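Local atomic coordinates of ABC transporter periplasmic peptide-binding protein (Pseudoalteromonas, PDB entry 4QFL), a protein that binds dipeptides, here Ala-Phe, in the periplasm and probably delivers them to an ABC transporter for uptake into the cell. Residues 79-84 with 92-97; 105-110 with 206-211; 306-311 with 363-368. All coordinates share one frame; numbering follows the deposited sequence.

Contact 1. Residues 79-84 with 92-97; sequences ATDWKI and TFTLRK
Asp81 and Thr94 form the central hydrogen-bonded pair of an antiparallel ladder: Thr94 N donates to Asp81 O at 2.8 Å. Lys83 and Thr92 bond both ways further along, Lys83 N reaching Thr92 O at 2.9 Å. At the other end the ladder slips by one residue. Thr80 and Asp81 together face Thr94, the definition of a classic beta bulge, and Thr94 O takes the load: Thr80 N approaches it at 2.7 Å, while Asp81 N adds a weak bond. Thr80 OG1, placed between the backbone N and the carbonyl carbon (chi1 50°), gives Thr94 O a further weak bond at 3.0 Å, so three donors converge on one acceptor.

Water extends the polar face. One molecule donates to Asp81 OD2 at 2.9 Å and also bonds Thr94 OG1, spanning two side chains that do not bond directly; another links Lys83 O with Thr92 OG1.

The apolar contacts lie on the other face, where Phe93 CD1 sits 3.8 Å from Ala79 CB and 3.9 Å from Trp82 CB, the ring lodging beside both. Past the bulge, the methyl CG2 of Thr80 rests 3.7 Å from Arg96 CA and over one face of the guanidinium, whose NE is bonded to Glu77 O.

The pair is a beta hairpin at the margin of a four-stranded antiparallel sheet: strand 79-84 is outermost, and strand 90-95 pairs antiparallel with strand 162-167 on its other side, while Leu175 of helix 174-178 touches both Trp82 and Phe93.

Contact 2. Residues 105-110 with 206-211; sequences AYFTPT and YPVGTG
Tyr106 reaches across to the chain at Tyr206 and Pro207 with its ring, and its polar end makes the hydrogen bond of the contact. Tyr106 OH donates to Pro207 O at 2.8 Å, somewhat tilted from the carbonyl plane, with that oxygen lying at the edge of the tyrosine ring. The proline nitrogen is also close to the hydroxyl but has no hydrogen to offer.

Two aromatic interactions use a face of the same ring. Tyr206 CB stands over it, 3.6 Å from the ring centroid and 18° off the normal, a CH-pi contact. Beyond this carbon the Tyr206 ring turns its edge to the face of Tyr106 in a T-shaped stack, the planes at 72° and the centroids 5.5 Å apart. The bond anchors the hydroxyl end, while Tyr206 CB and ring edge probably limit the turning of the Tyr106 ring. An alanine here would probably leave Pro207 O without this donor and open a gap beside Tyr206.

Neither segment is helix or strand. In this family 5 extracellular solute-binding protein, a member of the periplasmic binding protein clan, the contact joins two loops, one between strand 90-95 and helix 115-126, the other between helix 188-196 and strand 213-219.

Apolar packing completes it. The Phe107 and Val208 side chains cross at about a right angle, Phe107 CD2 lying 3.8 Å from Val208 CG1. The other methyl, Val208 CG2, touches both aromatics, 4.0 Å from Tyr106 CE1. Tyr190 of helix 188-196 touches Phe107 and Val208 and bonds through its hydroxyl to Tyr206 O.

Contact 3. Residues 306-311 with 363-368; sequences NLKVRQ and LTEAGY
Lys308, Val309 and Asn306 meet Glu365, Ala366 and Tyr368 in a surface contact between the start of helix 307-314 and the loop that follows helix 356-363. No direct hydrogen bond crosses it; a salt bridge, a bridging water and a small apolar patch divide the work.

The salt bridge is a long one, with Lys308 NZ 3.5 Å from Glu365 OE2. The lysine chain, bent at chi2 and chi4, brings its CD and CE alongside the carboxylate, and Lys308 CE lies 3.3 Å from Glu365 OE2, nearer than the charged nitrogen. The two side chains meet aslant, and the extended Glu365 chain, with CG anti to the backbone N (chi1 175°), brings its carboxylate close to Lys308. Its other oxygen, Glu365 OE1, forms a salt bridge with Lys361, so the two oxygens are paired with different lysines, which would be expected to stabilise the negative charge.

Asn306 has two tasks. Standing at the N-cap of the helix, it accepts weakly from Lys308 N through OD1 at 3.0 Å, and the amide ND2 donates to a water at 3.0 Å. That water donates in turn to Ala366 O, again at 3.0 Å, and thus couples the capping side chain to the loop backbone.

The apolar part is small: as modelled, Val309 CG2 lies 4.0 Å from Ala366 CB, whose exact position is doubtful, and approaches Tyr368 CD1 more loosely at 4.4 Å. The peptide bond between Ala366 and Gly367 is modelled cis.

On the flanks, Tyr368 meets Phe372 edge-to-face and touches Pro303 before the chain enters strand 373-378, while Arg310 is bonded to Phe304 O and to Gln497 O at the end of helix 480-497.

From the N terminus the chain first makes contact 1, which closes a short hairpin with seven residues between its segments. Contact 2 closes a much longer loop of 95 residues, which includes strands 152-159 and 162-167 of the sheet that contact 1 begins, and joins the loop before helix 115-126 to that before strand 213-219. Contact 3 closes a loop of 51 residues, tying the start of helix 307-314 to the loop between helix 356-363 and strand 373-378. The three follow in series, neither nesting nor crossing. Contacts 1 and 2 are neighbours, nearest atoms about 9 Å apart; contact 3 lies across the chain's centre, its own centre about 54 Å and about 56 Å from theirs.

Contact 1. Residues 79-84 with 92-97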
ATOM      1  N   ALA A  79      15.204  -1.711  16.046  1.00 18.15           N
ATOM      2  CA  ALA A  79      15.071  -1.076  17.355  1.00 19.75           C
ATOM      3  C   ALA A  79      14.791  -2.148  18.390  1.00 21.06           C
ATOM      4  O   ALA A  79      13.955  -3.018  18.158  1.00 21.22           O
ATOM      5  CB  ALA A  79      13.939  -0.074  17.346  1.00 20.89           C
ATOM      6  N   THR A  80      15.477  -2.073  19.531  1.00 22.39           N
ATOM      7  CA  THR A  80      15.359  -3.071  20.601  1.00 21.65           C
ATOM      8  C   THR A  80      14.385  -2.622  21.670  1.00 23.43           C
ATOM      9  O   THR A  80      13.841  -3.433  22.427  1.00 20.53           O
ATOM     10  CB  THR A  80      16.707  -3.297  21.288  1.00 19.73           C
ATOM     11  OG1 THR A  80      17.266  -2.031  21.655  1.00 21.74           O
ATOM     12  CG2 THR A  80      17.672  -4.020  20.364  1.00 23.65           C
ATOM     13  N   ASP A  81      14.186  -1.314  21.740  1.00 21.46           N
ATOM     14  CA  ASP A  81      13.300  -0.728  22.727  1.00 24.81           C
ATOM     15  C   ASP A  81      12.798   0.601  22.193  1.00 23.28           C
ATOM     16  O   ASP A  81      13.467   1.236  21.374  1.00 25.69           O
ATOM     17  CB  ASP A  81      14.027  -0.540  24.064  1.00 26.33           C
ATOM     18  CG  ASP A  81      13.117   0.003  25.149  1.00 29.44           C
ATOM     19  OD1 ASP A  81      11.963  -0.465  25.253  1.00 32.69           O
ATOM     20  OD2 ASP A  81      13.545   0.910  25.891  1.00 34.93           O
ATOM     21  N   TRP A  82      11.619   1.014  22.647  1.00 24.23           N
ATOM     22  CA  TRP A  82      11.022   2.294  22.250  1.00 25.30           C
ATOM     23  C   TRP A  82      10.209   2.883  23.391  1.00 24.33           C
ATOM     24  O   TRP A  82       9.589   2.153  24.166  1.00 27.45           O
ATOM     25  CB  TRP A  82      10.147   2.141  21.001  1.00 23.51           C
ATOM     26  CG  TRP A  82       9.226   0.945  21.037  1.00 22.23           C
ATOM     27  CD1 TRP A  82       7.903   0.937  21.373  1.00 21.21           C
ATOM     28  CD2 TRP A  82       9.569  -0.409  20.721  1.00 24.46           C
ATOM     29  NE1 TRP A  82       7.402  -0.335  21.288  1.00 19.81           N
ATOM     30  CE2 TRP A  82       8.403  -1.185  20.892  1.00 19.86           C
ATOM     31  CE3 TRP A  82      10.752  -1.043  20.312  1.00 20.87           C
ATOM     32  CZ2 TRP A  82       8.380  -2.553  20.678  1.00 18.98           C
ATOM     33  CZ3 TRP A  82      10.732  -2.408  20.103  1.00 19.93           C
ATOM     34  CH2 TRP A  82       9.551  -3.149  20.283  1.00 23.48           C
ATOM     35  N   LYS A  83      10.212   4.204  23.493  1.00 25.89           N
ATOM     36  CA  LYS A  83       9.568   4.878  24.614  1.00 27.51           C
ATOM     37  C   LYS A  83       8.911   6.171  24.164  1.00 26.67           C
ATOM     38  O   LYS A  83       9.531   6.981  23.484  1.00 26.03           O
ATOM     39  CB  LYS A  83      10.605   5.183  25.704  1.00 28.07           C
ATOM     40  CG  LYS A  83      10.027   5.434  27.097  1.00 34.62           C
ATOM     41  CD  LYS A  83       9.601   6.882  27.334  1.00 34.70           C
ATOM     42  CE  LYS A  83       8.958   7.033  28.721  1.00 34.21           C
ATOM     43  NZ  LYS A  83       8.609   8.440  29.108  1.00 37.85           N
ATOM     44  N   ILE A  84       7.658   6.368  24.543  1.00 25.97           N
ATOM     45  CA  ILE A  84       6.988   7.611  24.225  1.00 24.90           C
ATOM     46  C   ILE A  84       6.853   8.435  25.489  1.00 28.88           C
ATOM     47  O   ILE A  84       6.406   7.933  26.522  1.00 30.37           O
ATOM     48  CB  ILE A  84       5.600   7.365  23.648  1.00 27.19           C
ATOM     49  CG1 ILE A  84       5.678   6.355  22.508  1.00 26.04           C
ATOM     50  CG2 ILE A  84       4.990   8.679  23.166  1.00 26.84           C
ATOM     51  CD1 ILE A  84       4.396   6.239  21.746  1.00 27.38           C
ATOM     52  N   THR A  92      11.833   7.722  21.912  1.00 26.16           N
ATOM     53  CA  THR A  92      13.203   7.263  21.984  1.00 22.13           C
ATOM     54  C   THR A  92      13.274   5.828  21.503  1.00 20.90           C
ATOM     55  O   THR A  92      12.539   4.962  21.982  1.00 23.87           O
ATOM     56  CB  THR A  92      13.707   7.338  23.431  1.00 23.68           C
ATOM     57  OG1 THR A  92      13.662   8.697  23.878  1.00 25.58           O
ATOM     58  CG2 THR A  92      15.127   6.821  23.545  1.00 23.71           C
ATOM     59  N   PHE A  93      14.147   5.577  20.540  1.00 22.98           N
ATOM     60  CA  PHE A  93      14.426   4.218  20.093  1.00 21.86           C
ATOM     61  C   PHE A  93      15.821   3.796  20.531  1.00 21.78           C
ATOM     62  O   PHE A  93      16.791   4.503  20.274  1.00 21.65           O
ATOM     63  CB  PHE A  93      14.359   4.129  18.560  1.00 21.55           C
ATOM     64  CG  PHE A  93      12.983   4.326  17.990  1.00 20.64           C
ATOM     65  CD1 PHE A  93      12.130   3.246  17.812  1.00 20.62           C
ATOM     66  CD2 PHE A  93      12.550   5.582  17.615  1.00 22.34           C
ATOM     67  CE1 PHE A  93      10.869   3.421  17.286  1.00 18.75           C
ATOM     68  CE2 PHE A  93      11.286   5.764  17.086  1.00 23.01           C
ATOM     69  CZ  PHE A  93      10.446   4.679  16.920  1.00 20.70           C
ATOM     70  N   THR A  94      15.921   2.646  21.184  1.00 22.68           N
ATOM     71  CA  THR A  94      17.215   2.019  21.435  1.00 23.87           C
ATOM     72  C   THR A  94      17.477   1.070  20.282  1.00 22.20           C
ATOM     73  O   THR A  94      16.582   0.342  19.870  1.00 23.29           O
ATOM     74  CB  THR A  94      17.233   1.193  22.746  1.00 22.75           C
ATOM     75  OG1 THR A  94      16.676   1.959  23.816  1.00 23.90           O
ATOM     76  CG2 THR A  94      18.652   0.788  23.100  1.00 22.18           C
ATOM     77  N   LEU A  95      18.702   1.061  19.773  1.00 22.31           N
ATOM     78  CA  LEU A  95      18.995   0.342  18.539  1.00 21.82           C
ATOM     79  C   LEU A  95      19.883  -0.875  18.726  1.00 22.75           C
ATOM     80  O   LEU A  95      20.797  -0.878  19.551  1.00 23.12           O
ATOM     81  CB  LEU A  95      19.634   1.270  17.503  1.00 21.46           C
ATOM     82  CG  LEU A  95      19.000   2.638  17.258  1.00 23.30           C
ATOM     83  CD1 LEU A  95      19.881   3.427  16.293  1.00 22.48           C
ATOM     84  CD2 LEU A  95      17.573   2.514  16.733  1.00 19.18           C
ATOM     85  N   ARG A  96      19.615  -1.891  17.916  1.00 22.68           N
ATOM     86  CA  ARG A  96      20.354  -3.154  17.925  1.00 21.54           C
ATOM     87  C   ARG A  96      21.826  -2.973  17.559  1.00 20.83           C
ATOM     88  O   ARG A  96      22.155  -2.239  16.631  1.00 24.52           O
ATOM     89  CB  ARG A  96      19.694  -4.132  16.949  1.00 20.22           C
ATOM     90  CG  ARG A  96      20.269  -5.528  16.960  1.00 22.26           C
ATOM     91  CD  ARG A  96      19.369  -6.465  16.179  1.00 21.41           C
ATOM     92  NE  ARG A  96      17.958  -6.318  16.540  1.00 24.89           N
ATOM     93  CZ  ARG A  96      17.304  -7.140  17.357  1.00 26.60           C
ATOM     94  NH1 ARG A  96      17.935  -8.180  17.898  1.00 26.87           N
ATOM     95  NH2 ARG A  96      16.018  -6.937  17.624  1.00 24.44           N
ATOM     96  N   LYS A  97      22.708  -3.646  18.294  1.00 22.72           N
ATOM     97  CA  LYS A  97      24.138  -3.606  18.018  1.00 21.81           C
ATOM     98  C   LYS A  97      24.537  -4.805  17.170  1.00 24.01           C
ATOM     99  O   LYS A  97      23.915  -5.870  17.246  1.00 24.94           O
ATOM    100  CB  LYS A  97      24.941  -3.609  19.330  1.00 28.04           C
ATOM    101  CG  LYS A  97      25.609  -2.276  19.716  1.00 27.35           C
ATOM    102  CD  LYS A  97      26.539  -2.464  20.917  1.00 26.45           C
ATOM    103  CE  LYS A  97      27.551  -1.346  21.045  1.00 28.32           C
ATOM    104  NZ  LYS A  97      28.302  -1.118  19.780  1.00 33.89           N
TER
HETATM  105  O   HOH W   1      14.280   3.145  24.263  1.00 27.37           O
HETATM  106  O   HOH W   2      16.774   1.150  26.637  1.00 29.55           O
HETATM  107  O   HOH W   3      11.024   9.503  24.524  1.00 28.46           O

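Contact 2. Residues 105-110 with 206-211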
ATOM      1  N   ALA A 105      28.186  -5.585  -4.875  1.00 25.65           N
ATOM      2  CA  ALA A 105      29.175  -5.315  -5.919  1.00 26.74           C
ATOM      3  C   ALA A 105      29.634  -3.859  -5.901  1.00 25.10           C
ATOM      4  O   ALA A 105      30.758  -3.567  -6.267  1.00 28.01           O
ATOM      5  CB  ALA A 105      28.614  -5.672  -7.292  1.00 27.34           C
ATOM      6  N   TYR A 106      28.763  -2.956  -5.460  1.00 22.90           N
ATOM      7  CA  TYR A 106      29.034  -1.530  -5.520  1.00 22.62           C
ATOM      8  C   TYR A 106      29.330  -0.895  -4.152  1.00 21.31           C
ATOM      9  O   TYR A 106      29.635   0.294  -4.077  1.00 21.27           O
ATOM     10  CB  TYR A 106      27.870  -0.819  -6.226  1.00 19.75           C
ATOM     11  CG  TYR A 106      26.515  -1.386  -5.843  1.00 21.30           C
ATOM     12  CD1 TYR A 106      25.814  -0.890  -4.751  1.00 21.97           C
ATOM     13  CD2 TYR A 106      25.951  -2.434  -6.559  1.00 22.54           C
ATOM     14  CE1 TYR A 106      24.587  -1.417  -4.384  1.00 19.59           C
ATOM     15  CE2 TYR A 106      24.722  -2.964  -6.200  1.00 20.30           C
ATOM     16  CZ  TYR A 106      24.048  -2.449  -5.113  1.00 20.93           C
ATOM     17  OH  TYR A 106      22.834  -2.971  -4.750  1.00 21.83           O
ATOM     18  N   PHE A 107      29.261  -1.681  -3.073  1.00 22.52           N
ATOM     19  CA  PHE A 107      29.470  -1.142  -1.715  1.00 22.45           C
ATOM     20  C   PHE A 107      29.970  -2.172  -0.703  1.00 23.04           C
ATOM     21  O   PHE A 107      29.511  -3.312  -0.683  1.00 25.33           O
ATOM     22  CB  PHE A 107      28.183  -0.488  -1.191  1.00 21.50           C
ATOM     23  CG  PHE A 107      28.279   0.035   0.234  1.00 22.78           C
ATOM     24  CD1 PHE A 107      28.883   1.254   0.510  1.00 21.69           C
ATOM     25  CD2 PHE A 107      27.718  -0.676   1.291  1.00 23.03           C
ATOM     26  CE1 PHE A 107      28.942   1.739   1.803  1.00 20.70           C
ATOM     27  CE2 PHE A 107      27.775  -0.190   2.590  1.00 22.72           C
ATOM     28  CZ  PHE A 107      28.394   1.015   2.842  1.00 21.92           C
ATOM     29  N   THR A 108      30.919  -1.752   0.130  1.00 23.13           N
ATOM     30  CA  THR A 108      31.389  -2.538   1.265  1.00 24.15           C
ATOM     31  C   THR A 108      31.449  -1.623   2.482  1.00 26.28           C
ATOM     32  O   THR A 108      32.170  -0.614   2.466  1.00 25.21           O
ATOM     33  CB  THR A 108      32.813  -3.089   1.039  1.00 27.00           C
ATOM     34  OG1 THR A 108      32.875  -3.780  -0.214  1.00 30.36           O
ATOM     35  CG2 THR A 108      33.204  -4.038   2.162  1.00 27.71           C
ATOM     36  N   PRO A 109      30.692  -1.966   3.541  1.00 25.85           N
ATOM     37  CA  PRO A 109      30.654  -1.168   4.773  1.00 26.50           C
ATOM     38  C   PRO A 109      32.005  -1.104   5.475  1.00 25.67           C
ATOM     39  O   PRO A 109      32.788  -2.046   5.370  1.00 26.19           O
ATOM     40  CB  PRO A 109      29.651  -1.927   5.655  1.00 26.00           C
ATOM     41  CG  PRO A 109      29.574  -3.305   5.070  1.00 22.95           C
ATOM     42  CD  PRO A 109      29.762  -3.110   3.598  1.00 24.92           C
ATOM     43  N   THR A 110      32.269  -0.002   6.170  1.00 24.51           N
ATOM     44  CA  THR A 110      33.431   0.094   7.045  1.00 26.25           C
ATOM     45  C   THR A 110      33.003   0.167   8.507  1.00 27.07           C
ATOM     46  O   THR A 110      33.837   0.226   9.403  1.00 28.92           O
ATOM     47  CB  THR A 110      34.305   1.318   6.709  1.00 27.50           C
ATOM     48  OG1 THR A 110      33.577   2.526   6.961  1.00 32.17           O
ATOM     49  CG2 THR A 110      34.726   1.281   5.259  1.00 27.22           C
ATOM     50  N   TYR A 206      20.428   1.055  -6.788  1.00 22.04           N
ATOM     51  CA  TYR A 206      21.320  -0.009  -6.361  1.00 23.00           C
ATOM     52  C   TYR A 206      21.386   0.050  -4.856  1.00 18.92           C
ATOM     53  O   TYR A 206      22.205   0.755  -4.282  1.00 19.87           O
ATOM     54  CB  TYR A 206      22.695   0.168  -6.982  1.00 23.31           C
ATOM     55  CG  TYR A 206      22.640   0.079  -8.469  1.00 21.73           C
ATOM     56  CD1 TYR A 206      22.386   1.204  -9.231  1.00 25.24           C
ATOM     57  CD2 TYR A 206      22.812  -1.133  -9.117  1.00 23.34           C
ATOM     58  CE1 TYR A 206      22.328   1.137 -10.612  1.00 25.72           C
ATOM     59  CE2 TYR A 206      22.756  -1.216 -10.496  1.00 28.49           C
ATOM     60  CZ  TYR A 206      22.515  -0.072 -11.241  1.00 26.66           C
ATOM     61  OH  TYR A 206      22.454  -0.125 -12.613  1.00 27.74           O
ATOM     62  N   PRO A 207      20.493  -0.693  -4.217  1.00 18.14           N
ATOM     63  CA  PRO A 207      20.197  -0.537  -2.802  1.00 18.36           C
ATOM     64  C   PRO A 207      21.216  -1.206  -1.894  1.00 18.01           C
ATOM     65  O   PRO A 207      21.866  -2.196  -2.269  1.00 17.90           O
ATOM     66  CB  PRO A 207      18.847  -1.233  -2.666  1.00 17.57           C
ATOM     67  CG  PRO A 207      18.880  -2.290  -3.697  1.00 18.11           C
ATOM     68  CD  PRO A 207      19.677  -1.749  -4.844  1.00 18.98           C
ATOM     69  N   VAL A 208      21.337  -0.648  -0.692  1.00 16.93           N
ATOM     70  CA  VAL A 208      22.049  -1.296   0.391  1.00 16.14           C
ATOM     71  C   VAL A 208      21.158  -1.302   1.612  1.00 17.01           C
ATOM     72  O   VAL A 208      20.753  -0.252   2.092  1.00 18.98           O
ATOM     73  CB  VAL A 208      23.358  -0.565   0.731  1.00 18.37           C
ATOM     74  CG1 VAL A 208      23.993  -1.175   1.969  1.00 15.90           C
ATOM     75  CG2 VAL A 208      24.320  -0.632  -0.453  1.00 20.30           C
ATOM     76  N   GLY A 209      20.848  -2.492   2.114  1.00 18.13           N
ATOM     77  CA  GLY A 209      19.999  -2.624   3.277  1.00 15.89           C
ATOM     78  C   GLY A 209      20.647  -3.487   4.326  1.00 18.68           C
ATOM     79  O   GLY A 209      21.840  -3.755   4.269  1.00 17.82           O
ATOM     80  N   THR A 210      19.856  -3.925   5.294  1.00 17.91           N
ATOM     81  CA  THR A 210      20.353  -4.829   6.322  1.00 19.74           C
ATOM     82  C   THR A 210      19.561  -6.123   6.292  1.00 18.98           C
ATOM     83  O   THR A 210      19.712  -6.973   7.182  1.00 19.16           O
ATOM     84  CB  THR A 210      20.229  -4.214   7.727  1.00 20.59           C
ATOM     85  OG1 THR A 210      18.868  -3.827   7.970  1.00 18.19           O
ATOM     86  CG2 THR A 210      21.121  -2.998   7.848  1.00 18.03           C
ATOM     87  N   GLY A 211      18.729  -6.259   5.256  1.00 18.52           N
ATOM     88  CA  GLY A 211      17.754  -7.326   5.139  1.00 17.63           C
ATOM     89  C   GLY A 211      18.333  -8.666   4.749  1.00 16.51           C
ATOM     90  O   GLY A 211      19.528  -8.773   4.464  1.00 19.52           O
TER

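Contact 3. Residues 306-311 with 363-368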
ATOM      1  N   ASN A 306     -20.641  17.368  -8.316  1.00 20.21           N
ATOM      2  CA  ASN A 306     -22.009  17.525  -7.862  1.00 21.99           C
ATOM      3  C   ASN A 306     -22.462  16.314  -7.076  1.00 21.62           C
ATOM      4  O   ASN A 306     -22.588  15.220  -7.619  1.00 20.10           O
ATOM      5  CB  ASN A 306     -22.921  17.714  -9.063  1.00 23.71           C
ATOM      6  CG  ASN A 306     -24.324  18.012  -8.672  1.00 23.97           C
ATOM      7  OD1 ASN A 306     -24.740  17.724  -7.556  1.00 27.96           O
ATOM      8  ND2 ASN A 306     -25.079  18.596  -9.585  1.00 25.51           N
ATOM      9  N   LEU A 307     -22.715  16.509  -5.791  1.00 20.34           N
ATOM     10  CA  LEU A 307     -23.032  15.382  -4.932  1.00 22.74           C
ATOM     11  C   LEU A 307     -24.218  14.604  -5.480  1.00 26.70           C
ATOM     12  O   LEU A 307     -24.169  13.377  -5.547  1.00 26.68           O
ATOM     13  CB  LEU A 307     -23.292  15.839  -3.498  1.00 23.68           C
ATOM     14  CG  LEU A 307     -23.640  14.757  -2.467  1.00 24.87           C
ATOM     15  CD1 LEU A 307     -22.670  13.575  -2.499  1.00 21.93           C
ATOM     16  CD2 LEU A 307     -23.698  15.367  -1.074  1.00 25.18           C
ATOM     17  N   LYS A 308     -25.271  15.311  -5.893  1.00 24.76           N
ATOM     18  CA  LYS A 308     -26.459  14.655  -6.437  1.00 26.02           C
ATOM     19  C   LYS A 308     -26.118  13.738  -7.594  1.00 26.00           C
ATOM     20  O   LYS A 308     -26.776  12.722  -7.813  1.00 29.27           O
ATOM     21  CB  LYS A 308     -27.501  15.677  -6.887  1.00 27.98           C
ATOM     22  CG  LYS A 308     -28.515  16.054  -5.816  1.00 32.56           C
ATOM     23  CD  LYS A 308     -29.937  15.984  -6.367  1.00 38.98           C
ATOM     24  CE  LYS A 308     -30.968  16.433  -5.332  1.00 45.53           C
ATOM     25  NZ  LYS A 308     -31.233  15.425  -4.254  1.00 49.37           N
ATOM     26  N   VAL A 309     -25.096  14.106  -8.351  1.00 24.17           N
ATOM     27  CA  VAL A 309     -24.671  13.291  -9.470  1.00 23.73           C
ATOM     28  C   VAL A 309     -23.973  12.057  -8.931  1.00 27.99           C
ATOM     29  O   VAL A 309     -24.238  10.940  -9.376  1.00 26.94           O
ATOM     30  CB  VAL A 309     -23.719  14.060 -10.381  1.00 24.59           C
ATOM     31  CG1 VAL A 309     -22.872  13.102 -11.204  1.00 27.82           C
ATOM     32  CG2 VAL A 309     -24.496  14.994 -11.274  1.00 22.71           C
ATOM     33  N   ARG A 310     -23.083  12.261  -7.966  1.00 24.98           N
ATOM     34  CA  ARG A 310     -22.348  11.145  -7.392  1.00 24.03           C
ATOM     35  C   ARG A 310     -23.326  10.144  -6.806  1.00 25.75           C
ATOM     36  O   ARG A 310     -23.183   8.935  -7.003  1.00 24.75           O
ATOM     37  CB  ARG A 310     -21.324  11.622  -6.354  1.00 19.92           C
ATOM     38  CG  ARG A 310     -20.165  12.383  -6.986  1.00 21.75           C
ATOM     39  CD  ARG A 310     -18.976  12.567  -6.051  1.00 16.76           C
ATOM     40  NE  ARG A 310     -19.327  13.249  -4.809  1.00 17.76           N
ATOM     41  CZ  ARG A 310     -19.403  14.570  -4.652  1.00 18.60           C
ATOM     42  NH1 ARG A 310     -19.179  15.389  -5.664  1.00 17.66           N
ATOM     43  NH2 ARG A 310     -19.716  15.075  -3.468  1.00 22.11           N
ATOM     44  N   GLN A 311     -24.337  10.654  -6.111  1.00 25.71           N
ATOM     45  CA  GLN A 311     -25.395   9.818  -5.554  1.00 28.98           C
ATOM     46  C   GLN A 311     -26.168   9.087  -6.657  1.00 29.84           C
ATOM     47  O   GLN A 311     -26.422   7.887  -6.562  1.00 28.91           O
ATOM     48  CB  GLN A 311     -26.341  10.667  -4.710  1.00 26.46           C
ATOM     49  CG  GLN A 311     -25.636  11.400  -3.591  1.00 28.13           C
ATOM     50  CD  GLN A 311     -26.504  12.450  -2.924  1.00 33.51           C
ATOM     51  OE1 GLN A 311     -26.109  13.042  -1.922  1.00 34.59           O
ATOM     52  NE2 GLN A 311     -27.691  12.686  -3.477  1.00 33.53           N
ATOM     53  N   LEU A 363     -30.468  11.569 -11.725  1.00 39.82           N
ATOM     54  CA  LEU A 363     -29.689  12.198 -12.774  1.00 41.53           C
ATOM     55  C   LEU A 363     -30.502  13.330 -13.361  1.00 42.31           C
ATOM     56  O   LEU A 363     -30.028  14.456 -13.466  1.00 43.86           O
ATOM     57  CB  LEU A 363     -29.301  11.189 -13.848  1.00 39.61           C
ATOM     58  CG  LEU A 363     -27.978  10.506 -13.520  1.00 36.60           C
ATOM     59  CD1 LEU A 363     -27.443   9.801 -14.739  1.00 36.62           C
ATOM     60  CD2 LEU A 363     -26.983  11.538 -13.039  1.00 32.43           C
ATOM     61  N   THR A 364     -31.737  13.024 -13.734  1.00 42.07           N
ATOM     62  CA  THR A 364     -32.695  14.054 -14.105  1.00 44.20           C
ATOM     63  C   THR A 364     -33.159  14.695 -12.802  1.00 43.50           C
ATOM     64  O   THR A 364     -33.816  14.040 -12.001  1.00 44.76           O
ATOM     65  CB  THR A 364     -33.901  13.440 -14.830  1.00 43.26           C
ATOM     66  OG1 THR A 364     -34.732  12.763 -13.885  1.00 48.96           O
ATOM     67  CG2 THR A 364     -33.444  12.424 -15.848  1.00 44.11           C
ATOM     68  N   GLU A 365     -32.811  15.963 -12.598  1.00 40.12           N
ATOM     69  CA  GLU A 365     -32.943  16.626 -11.299  1.00 42.59           C
ATOM     70  C   GLU A 365     -31.528  16.902 -10.834  1.00 41.80           C
ATOM     71  O   GLU A 365     -31.259  17.223  -9.673  1.00 41.31           O
ATOM     72  CB  GLU A 365     -33.658  15.735 -10.290  1.00 42.68           C
ATOM     73  CG  GLU A 365     -33.739  16.291  -8.893  1.00 46.00           C
ATOM     74  CD  GLU A 365     -34.198  15.243  -7.905  1.00 50.70           C
ATOM     75  OE1 GLU A 365     -35.228  14.584  -8.179  1.00 52.58           O
ATOM     76  OE2 GLU A 365     -33.520  15.065  -6.866  1.00 51.07           O
ATOM     77  N   ALA A 366     -30.619  16.743 -11.779  1.00 39.98           N
ATOM     78  CA  ALA A 366     -29.219  17.020 -11.565  1.00 40.39           C
ATOM     79  C   ALA A 366     -28.641  17.920 -12.658  1.00 38.73           C
ATOM     80  O   ALA A 366     -27.596  18.529 -12.443  1.00 36.75           O
ATOM     81  CB  ALA A 366     -28.424  15.716 -11.466  1.00 39.63           C
ATOM     82  N   GLY A 367     -29.294  18.029 -13.819  1.00 37.26           N
ATOM     83  CA  GLY A 367     -30.542  17.367 -14.148  1.00 37.85           C
ATOM     84  C   GLY A 367     -30.366  16.640 -15.458  1.00 43.85           C
ATOM     85  O   GLY A 367     -31.126  16.835 -16.416  1.00 43.66           O
ATOM     86  N   TYR A 368     -29.340  15.795 -15.476  1.00 46.67           N
ATOM     87  CA  TYR A 368     -28.867  15.102 -16.668  1.00 44.08           C
ATOM     88  C   TYR A 368     -29.845  14.061 -17.194  1.00 43.98           C
ATOM     89  O   TYR A 368     -29.633  12.856 -17.033  1.00 45.52           O
ATOM     90  CB  TYR A 368     -27.520  14.450 -16.361  1.00 37.51           C
ATOM     91  CG  TYR A 368     -26.377  15.439 -16.351  1.00 37.00           C
ATOM     92  CD1 TYR A 368     -26.036  16.145 -15.194  1.00 32.51           C
ATOM     93  CD2 TYR A 368     -25.643  15.674 -17.508  1.00 35.35           C
ATOM     94  CE1 TYR A 368     -24.976  17.061 -15.201  1.00 27.83           C
ATOM     95  CE2 TYR A 368     -24.590  16.571 -17.528  1.00 32.10           C
ATOM     96  CZ  TYR A 368     -24.256  17.267 -16.382  1.00 30.67           C
ATOM     97  OH  TYR A 368     -23.197  18.156 -16.454  1.00 29.57           O
TER
HETATM   98  O   HOH W   4     -24.646  18.359 -12.501  1.00 29.13           O